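Local coordinates for protein diguanylate cyclase (Marinobacter aquaeolei VT8, PDB 3IGN) that probably joins two GTP molecules into cyclic di-GMP through its GGDEF domain, which here holds the c-di-GMP product, at residues A70-T73 with R74-R78. Sequence-based numbering, arbitrary orientation.
With C2E (9,9'-[(2R,3R,3aS,5S,7aR,9R,10R,10aS,12S,14aR)-3,5,10,12-tetrahydroxy-5,12-dioxidooctahydro-2H,7H-difuro[3,2-d:3',2'-j][1,3,7,9,2,8]tetraoxadiphosphacyclododecine-2,9-diyl]bis(2-amino-1,9-dihydro-6H-purin-6-one)), chain B.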
ATOM      1  N   ALA A  70      -5.918   1.905  -6.584  1.00 30.76           N
ATOM      2  CA  ALA A  70      -6.284   2.894  -5.579  1.00 33.19           C
ATOM      3  C   ALA A  70      -7.763   2.757  -5.238  1.00 32.63           C
ATOM      4  O   ALA A  70      -8.154   2.875  -4.078  1.00 31.88           O
ATOM      5  CB  ALA A  70      -5.993   4.299  -6.091  1.00 31.27           C
ATOM      6  N   ASP A  71      -8.588   2.516  -6.252  1.00 33.34           N
ATOM      7  CA  ASP A  71     -10.017   2.366  -6.027  1.00 34.72           C
ATOM      8  C   ASP A  71     -10.305   1.134  -5.185  1.00 32.43           C
ATOM      9  O   ASP A  71     -11.128   1.181  -4.272  1.00 32.51           O
ATOM     10  CB  ASP A  71     -10.774   2.287  -7.355  1.00 37.15           C
ATOM     11  CG  ASP A  71     -10.771   3.606  -8.100  1.00 43.82           C
ATOM     12  OD1 ASP A  71     -10.618   4.658  -7.445  1.00 46.13           O
ATOM     13  OD2 ASP A  71     -10.932   3.596  -9.338  1.00 48.15           O
ATOM     14  N   VAL A  72      -9.625   0.034  -5.484  1.00 32.05           N
ATOM     15  CA  VAL A  72      -9.816  -1.193  -4.723  1.00 32.35           C
ATOM     16  C   VAL A  72      -9.428  -0.930  -3.271  1.00 34.01           C
ATOM     17  O   VAL A  72     -10.115  -1.362  -2.343  1.00 33.28           O
ATOM     18  CB  VAL A  72      -8.945  -2.340  -5.276  1.00 32.31           C
ATOM     19  CG1 VAL A  72      -8.980  -3.522  -4.322  1.00 33.14           C
ATOM     20  CG2 VAL A  72      -9.461  -2.766  -6.652  1.00 32.83           C
ATOM     21  N   THR A  73      -8.331  -0.205  -3.087  1.00 30.93           N
ATOM     22  CA  THR A  73      -7.833   0.114  -1.753  1.00 28.86           C
ATOM     23  C   THR A  73      -8.825   1.007  -1.013  1.00 31.24           C
ATOM     24  O   THR A  73      -9.256   0.690   0.096  1.00 29.66           O
ATOM     25  CB  THR A  73      -6.481   0.841  -1.838  1.00 28.83           C
ATOM     26  OG1 THR A  73      -5.545   0.021  -2.550  1.00 30.67           O
ATOM     27  CG2 THR A  73      -5.937   1.143  -0.442  1.00 28.99           C
ATOM     28  N   ARG A  74      -9.183   2.121  -1.642  1.00 32.36           N
ATOM     29  CA  ARG A  74     -10.114   3.075  -1.055  1.00 35.66           C
ATOM     30  C   ARG A  74     -11.433   2.424  -0.653  1.00 35.85           C
ATOM     31  O   ARG A  74     -11.982   2.723   0.407  1.00 34.81           O
ATOM     32  CB  ARG A  74     -10.379   4.221  -2.040  1.00 38.38           C
ATOM     33  CG  ARG A  74     -11.434   5.218  -1.572  1.00 44.62           C
ATOM     34  CD  ARG A  74     -11.698   6.298  -2.606  1.00 48.62           C
ATOM     35  NE  ARG A  74     -10.527   7.137  -2.838  1.00 53.51           N
ATOM     36  CZ  ARG A  74      -9.809   7.131  -3.955  1.00 54.04           C
ATOM     37  NH1 ARG A  74     -10.139   6.329  -4.959  1.00 55.09           N
ATOM     38  NH2 ARG A  74      -8.757   7.929  -4.066  1.00 52.96           N
ATOM     39  N   ASN A  75     -11.932   1.518  -1.487  1.00 37.05           N
ATOM     40  CA  ASN A  75     -13.200   0.859  -1.208  1.00 41.92           C
ATOM     41  C   ASN A  75     -13.092  -0.387  -0.340  1.00 41.63           C
ATOM     42  O   ASN A  75     -14.096  -1.028  -0.044  1.00 43.73           O
ATOM     43  CB  ASN A  75     -13.903   0.515  -2.523  1.00 46.37           C
ATOM     44  CG  ASN A  75     -14.210   1.746  -3.351  1.00 49.71           C
ATOM     45  OD1 ASN A  75     -14.839   2.685  -2.868  1.00 52.57           O
ATOM     46  ND2 ASN A  75     -13.771   1.748  -4.603  1.00 51.15           N
ATOM     47  N   ASN A  76     -11.878  -0.722   0.084  1.00 36.50           N
ATOM     48  CA  ASN A  76     -11.668  -1.904   0.911  1.00 35.84           C
ATOM     49  C   ASN A  76     -11.102  -1.632   2.301  1.00 33.86           C
ATOM     50  O   ASN A  76     -10.947  -2.561   3.092  1.00 39.74           O
ATOM     51  CB  ASN A  76     -10.749  -2.891   0.182  1.00 37.34           C
ATOM     52  CG  ASN A  76     -11.515  -3.897  -0.647  1.00 40.53           C
ATOM     53  OD1 ASN A  76     -11.979  -4.914  -0.131  1.00 42.58           O
ATOM     54  ND2 ASN A  76     -11.659  -3.616  -1.940  1.00 39.43           N
ATOM     55  N   ILE A  77     -10.788  -0.379   2.608  1.00 29.16           N
ATOM     56  CA  ILE A  77     -10.232  -0.062   3.920  1.00 26.71           C
ATOM     57  C   ILE A  77     -11.173   0.825   4.735  1.00 25.53           C
ATOM     58  O   ILE A  77     -12.061   1.469   4.190  1.00 27.56           O
ATOM     59  CB  ILE A  77      -8.864   0.654   3.804  1.00 28.51           C
ATOM     60  CG1 ILE A  77      -9.045   2.046   3.198  1.00 29.36           C
ATOM     61  CG2 ILE A  77      -7.912  -0.179   2.956  1.00 31.32           C
ATOM     62  CD1 ILE A  77      -7.755   2.849   3.095  1.00 29.45           C
ATOM     63  N   ARG A  78     -10.954   0.854   6.044  1.00 23.80           N
ATOM     64  CA  ARG A  78     -11.769   1.655   6.953  1.00 24.21           C
ATOM     65  C   ARG A  78     -11.424   3.125   6.806  1.00 25.93           C
ATOM     66  O   ARG A  78     -10.309   3.472   6.441  1.00 24.77           O
ATOM     67  CB  ARG A  78     -11.525   1.210   8.396  1.00 23.72           C
ATOM     68  CG  ARG A  78     -11.851  -0.251   8.631  1.00 23.78           C
ATOM     69  CD  ARG A  78     -11.453  -0.746  10.010  1.00 23.24           C
ATOM     70  NE  ARG A  78     -11.974  -2.102  10.203  1.00 23.58           N
ATOM     71  CZ  ARG A  78     -11.826  -2.821  11.309  1.00 25.48           C
ATOM     72  NH1 ARG A  78     -11.166  -2.332  12.348  1.00 24.66           N
ATOM     73  NH2 ARG A  78     -12.346  -4.038  11.373  1.00 27.52           N
TER
HETATM   74  P1  C2E B 401     -13.017 -10.449   9.431  1.00 45.08           P
HETATM   75  O2P C2E B 401     -13.023  -9.512   8.122  1.00 36.06           O
HETATM   76  O1P C2E B 401     -12.596 -11.820   9.053  1.00 44.19           O
HETATM   77  O5' C2E B 401     -12.024  -9.893  10.536  1.00 44.27           O
HETATM   78  C5' C2E B 401     -10.855  -9.250  10.202  1.00 40.56           C
HETATM   79  C4' C2E B 401     -10.088  -8.746  11.422  1.00 36.23           C
HETATM   80  O4' C2E B 401      -8.933  -8.116  10.852  1.00 33.64           O
HETATM   81  C3' C2E B 401     -10.887  -7.673  12.206  1.00 35.80           C
HETATM   82  O3' C2E B 401     -11.189  -7.931  13.586  1.00 38.84           O
HETATM   83  C2' C2E B 401     -10.121  -6.382  11.989  1.00 35.77           C
HETATM   84  O2' C2E B 401      -9.756  -5.793  13.237  1.00 42.75           O
HETATM   85  C1' C2E B 401      -8.948  -6.690  11.067  1.00 34.91           C
HETATM   86  N9  C2E B 401      -9.350  -5.962   9.841  1.00 32.70           N
HETATM   87  C8  C2E B 401     -10.079  -6.457   8.777  1.00 30.70           C
HETATM   88  N7  C2E B 401     -10.281  -5.560   7.885  1.00 29.88           N
HETATM   89  C5  C2E B 401      -9.704  -4.416   8.291  1.00 28.62           C
HETATM   90  C6  C2E B 401      -9.605  -3.114   7.742  1.00 28.31           C
HETATM   91  O6  C2E B 401     -10.116  -2.849   6.662  1.00 27.77           O
HETATM   92  N1  C2E B 401      -8.923  -2.159   8.454  1.00 27.46           N
HETATM   93  C2  C2E B 401      -8.345  -2.456   9.670  1.00 26.90           C
HETATM   94  N2  C2E B 401      -7.667  -1.483  10.353  1.00 27.87           N
HETATM   95  N3  C2E B 401      -8.437  -3.668  10.195  1.00 28.74           N
HETATM   96  C4  C2E B 401      -9.093  -4.659   9.550  1.00 28.55           C
HETATM   97  P11 C2E B 401     -12.671  -7.373  13.916  1.00 37.85           P
HETATM   98  O21 C2E B 401     -12.811  -5.794  13.610  1.00 36.51           O
HETATM   99  O11 C2E B 401     -13.004  -7.622  15.336  1.00 37.37           O
HETATM  100  O5A C2E B 401     -13.616  -8.229  12.957  1.00 45.07           O
HETATM  101  C5A C2E B 401     -14.960  -7.988  12.797  1.00 44.24           C
HETATM  102  C4A C2E B 401     -15.608  -8.991  11.844  1.00 40.32           C
HETATM  103  O4A C2E B 401     -16.938  -8.504  11.636  1.00 41.10           O
HETATM  104  C3A C2E B 401     -14.901  -9.110  10.479  1.00 41.99           C
HETATM  105  O3A C2E B 401     -14.462 -10.402  10.124  1.00 46.25           O
HETATM  106  C2A C2E B 401     -15.861  -8.541   9.473  1.00 44.33           C
HETATM  107  O2A C2E B 401     -16.167  -9.469   8.423  1.00 50.49           O
HETATM  108  C1A C2E B 401     -17.090  -8.083  10.236  1.00 40.96           C
HETATM  109  N91 C2E B 401     -16.945  -6.617  10.041  1.00 36.77           N
HETATM  110  C81 C2E B 401     -16.398  -5.699  10.917  1.00 35.10           C
HETATM  111  N71 C2E B 401     -16.412  -4.514  10.403  1.00 34.13           N
HETATM  112  C51 C2E B 401     -16.958  -4.569   9.176  1.00 34.61           C
HETATM  113  C61 C2E B 401     -17.221  -3.604   8.162  1.00 35.49           C
HETATM  114  O61 C2E B 401     -16.935  -2.431   8.331  1.00 35.67           O
HETATM  115  N11 C2E B 401     -17.805  -4.021   6.995  1.00 37.66           N
HETATM  116  C21 C2E B 401     -18.125  -5.347   6.800  1.00 37.87           C
HETATM  117  N21 C2E B 401     -18.709  -5.733   5.618  1.00 37.82           N
HETATM  118  N31 C2E B 401     -17.882  -6.258   7.736  1.00 36.92           N
HETATM  119  C41 C2E B 401     -17.307  -5.918   8.922  1.00 36.32           C
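Arg-74 N and Asn-75 N still make helical bonds back to Ala-70 O and Asp-71 O, but Asn-76 N turns instead to Thr-73 O (3.0 Å) as helix 59-74 of the GGDEF domain runs out. The loop beyond carries the RxxD product-binding motif, Arg-78 to Asp-81. The Asn-76 side chain takes over: its ND2 reaches Val-72 O at 2.8 Å, with that oxygen nearly in the amide plane. Farther back, Asp-71 OD1 meets Arg-74 NH1 at the guanidinium edge in a 3.0 Å salt bridge, the two planes turned 54° apart, while Arg-74 NH2 bonds to Thr-14 O. Ile-77 slants across Thr-73, CG2 to CG2 4.1 Å apart, and both side chains touch Ala-83 of strand 82-85. Beyond them Arg-78, extended from CG to NE, lays its guanidinium nearly parallel over one guanine of c-di-GMP, N3 3.6 Å above the group's centre; NH2 also bonds to O6 of a second c-di-GMP. A leucine in its place would probably take a charged partner from the phosphate and the flat cationic cover from this guanine. Arg-78 NH2 donates a 2.9 Å hydrogen bond to phosphate oxygen O21 of C2E, in the guanidinium plane.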